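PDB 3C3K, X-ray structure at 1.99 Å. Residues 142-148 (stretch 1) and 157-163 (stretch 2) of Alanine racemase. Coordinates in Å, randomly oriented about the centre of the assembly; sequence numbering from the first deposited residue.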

# COMPACT_ATOMS: atom_id res chain seq x y z
N ARG B 142 -21.09 -7.66 -3.26
CA ARG B 142 -20.66 -7.45 -4.64
C ARG B 142 -20.96 -8.71 -5.41
O ARG B 142 -21.41 -8.64 -6.52
CB ARG B 142 -19.17 -7.03 -4.76
CG ARG B 142 -18.87 -5.52 -4.27
CD ARG B 142 -17.33 -5.25 -4.09
NE ARG B 142 -17.18 -4.11 -3.19
CZ ARG B 142 -16.06 -3.69 -2.64
NH1 ARG B 142 -14.89 -4.24 -2.97
NH2 ARG B 142 -16.12 -2.66 -1.80
N GLU B 143 -20.73 -9.87 -4.80
CA GLU B 143 -21.07 -11.14 -5.45
C GLU B 143 -22.58 -11.31 -5.72
O GLU B 143 -22.92 -11.75 -6.79
CB GLU B 143 -20.47 -12.34 -4.68
CG GLU B 143 -20.72 -13.69 -5.31
CD GLU B 143 -19.95 -14.86 -4.69
OE1 GLU B 143 -18.72 -14.82 -4.55
OE2 GLU B 143 -20.57 -15.91 -4.39
N SER B 144 -23.46 -10.92 -4.77
CA SER B 144 -24.92 -11.11 -4.91
C SER B 144 -25.37 -10.17 -5.96
O SER B 144 -26.15 -10.53 -6.79
CB SER B 144 -25.76 -10.61 -3.69
OG SER B 144 -25.36 -11.13 -2.48
N GLY B 145 -24.95 -8.91 -5.81
CA GLY B 145 -25.30 -7.86 -6.74
C GLY B 145 -24.98 -8.35 -8.16
O GLY B 145 -25.84 -8.27 -9.03
N TYR B 146 -23.77 -8.89 -8.38
CA TYR B 146 -23.34 -9.43 -9.69
C TYR B 146 -24.29 -10.58 -10.14
O TYR B 146 -24.78 -10.58 -11.24
CB TYR B 146 -21.90 -9.97 -9.60
CG TYR B 146 -21.46 -11.00 -10.62
CD1 TYR B 146 -21.39 -12.37 -10.27
CD2 TYR B 146 -21.02 -10.63 -11.89
CE1 TYR B 146 -20.98 -13.34 -11.18
CE2 TYR B 146 -20.56 -11.60 -12.81
CZ TYR B 146 -20.59 -12.97 -12.44
OH TYR B 146 -20.18 -13.96 -13.31
N LEU B 147 -24.51 -11.57 -9.29
CA LEU B 147 -25.27 -12.78 -9.72
C LEU B 147 -26.74 -12.44 -9.99
O LEU B 147 -27.32 -12.85 -11.01
CB LEU B 147 -25.25 -13.77 -8.59
CG LEU B 147 -23.97 -14.56 -8.42
CD1 LEU B 147 -24.12 -15.43 -7.16
CD2 LEU B 147 -23.82 -15.38 -9.65
N ASN B 148 -27.34 -11.64 -9.11
CA ASN B 148 -28.73 -11.21 -9.29
C ASN B 148 -28.93 -10.35 -10.51
O ASN B 148 -29.99 -10.43 -11.17
CB ASN B 148 -29.27 -10.44 -8.07
CG ASN B 148 -29.25 -11.27 -6.81
OD1 ASN B 148 -29.26 -12.50 -6.87
ND2 ASN B 148 -29.19 -10.61 -5.66
N TYR B 157 -24.60 -16.91 -18.82
CA TYR B 157 -23.24 -17.08 -18.29
C TYR B 157 -23.08 -16.43 -16.94
O TYR B 157 -23.41 -15.21 -16.73
CB TYR B 157 -22.22 -16.47 -19.27
CG TYR B 157 -20.75 -16.51 -18.86
CD1 TYR B 157 -19.87 -17.42 -19.42
CD2 TYR B 157 -20.23 -15.57 -17.97
CE1 TYR B 157 -18.52 -17.44 -19.07
CE2 TYR B 157 -18.91 -15.58 -17.60
CZ TYR B 157 -18.05 -16.52 -18.16
OH TYR B 157 -16.73 -16.50 -17.82
N SER B 158 -22.50 -17.23 -16.06
CA SER B 158 -22.14 -16.82 -14.74
C SER B 158 -20.81 -17.45 -14.45
O SER B 158 -20.62 -18.68 -14.72
CB SER B 158 -23.10 -17.46 -13.74
OG SER B 158 -23.40 -16.52 -12.80
N ARG B 159 -19.89 -16.63 -13.91
CA ARG B 159 -18.75 -17.20 -13.27
C ARG B 159 -17.88 -16.44 -12.36
O ARG B 159 -17.54 -15.28 -12.60
CB ARG B 159 -18.17 -18.41 -13.94
CG ARG B 159 -16.98 -18.40 -14.84
CD ARG B 159 -16.77 -19.94 -15.10
NE ARG B 159 -16.98 -20.31 -16.52
CZ ARG B 159 -18.16 -20.64 -17.07
NH1 ARG B 159 -18.22 -20.92 -18.37
NH2 ARG B 159 -19.29 -20.67 -16.36
N ILE B 160 -17.45 -17.12 -11.31
CA ILE B 160 -16.74 -16.45 -10.24
C ILE B 160 -15.45 -17.18 -9.98
O ILE B 160 -15.43 -18.44 -9.86
CB ILE B 160 -17.58 -16.47 -8.97
CG1 ILE B 160 -18.90 -15.79 -9.24
CG2 ILE B 160 -16.83 -15.81 -7.78
CD1 ILE B 160 -20.02 -16.05 -8.20
N SER B 161 -14.37 -16.42 -9.88
CA SER B 161 -13.13 -17.06 -9.55
C SER B 161 -12.58 -16.31 -8.34
O SER B 161 -12.72 -15.10 -8.26
CB SER B 161 -12.22 -16.90 -10.77
OG SER B 161 -10.91 -17.28 -10.47
N TYR B 162 -11.98 -17.02 -7.38
CA TYR B 162 -11.66 -16.37 -6.11
C TYR B 162 -10.19 -16.15 -6.02
O TYR B 162 -9.38 -17.09 -6.19
CB TYR B 162 -12.18 -17.14 -4.88
CG TYR B 162 -13.69 -17.18 -4.80
CD1 TYR B 162 -14.38 -16.15 -4.18
CD2 TYR B 162 -14.44 -18.23 -5.37
CE1 TYR B 162 -15.75 -16.14 -4.13
CE2 TYR B 162 -15.86 -18.24 -5.29
CZ TYR B 162 -16.49 -17.17 -4.67
OH TYR B 162 -17.87 -17.03 -4.57
N ALA B 163 -9.80 -14.90 -5.81
CA ALA B 163 -8.37 -14.66 -5.66
C ALA B 163 -7.96 -15.04 -4.26
O ALA B 163 -8.61 -14.64 -3.33
CB ALA B 163 -8.03 -13.19 -5.97

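Residues 142-148 form part of a longer helix, and this segment lies against a strand in the second stretch. The two run nearly antiparallel, with an angle of 158° between their N-to-C directions and a closest approach of 10.4 Å between their axes. At this spacing the side chains bridge the gap between the backbones; the contact is modest, burying 290 Å² summed over both sides. In the register of the pair, the CA of Glu143 lies 8.4 Å from the CA of Ile160, and the CA of Leu147 lies 7.2 Å from the CA of Ser158, so the backbones draw somewhat closer toward the C-terminal end of the helical segment. Helical hydrogen bonds, such as that from Leu147 N to Glu143 O at 3.0 Å, hold Glu143 and Leu147 one turn apart, with Tyr146 on the same side of the helix.

Arg142 opens the segment without reaching the strand; its guanidinium group is hydrogen-bonded elsewhere in the structure. Glu143 makes the first contact. Its CA-to-CB bond points toward the strand, and with chi1 and chi2 both t the chain extends to bring its carboxylate to Tyr162. The phenol donates a very short hydrogen bond, 2.4 Å from Tyr162 OH to Glu143 OE1, with the oxygen acceptor at the ring edge, near its plane. The same carboxylate group also packs on aliphatic surface, with Glu143 CD 3.7 Å from Ile160 CD1.

Ser144 and Gly145 are out of reach, and the next contact comes from Tyr146, a buried residue that combines polar and apolar contacts. Its hydroxyl accepts a hydrogen bond from a main-chain amide, with Arg159 N 2.8 Å from Tyr146 OH and an N-H...acceptor angle of 156°. The side chain of Arg159 takes no part in this bond, and its CA-to-CB bond points away from the helix. Closer to the helix, the ring meets Ile160 obliquely, with Tyr146 CE1 3.8 Å from Ile160 CG1. Ile160 points its CB toward the helix and thus supplies aliphatic surface to this aromatic ring.

Leu147 leaves its backbone sideways to the strand, but the end of its side chain comes nearer. Its CD2 methyl lies 4.1 Å from Ile160 CD1, an apolar contact, and the same Leu147 CD2 approaches Ser158 OG at 3.4 Å, a van der Waals contact since a methyl carbon offers no conventional hydrogen bond. Ile160 therefore touches Glu143, Tyr146 and Leu147 in turn.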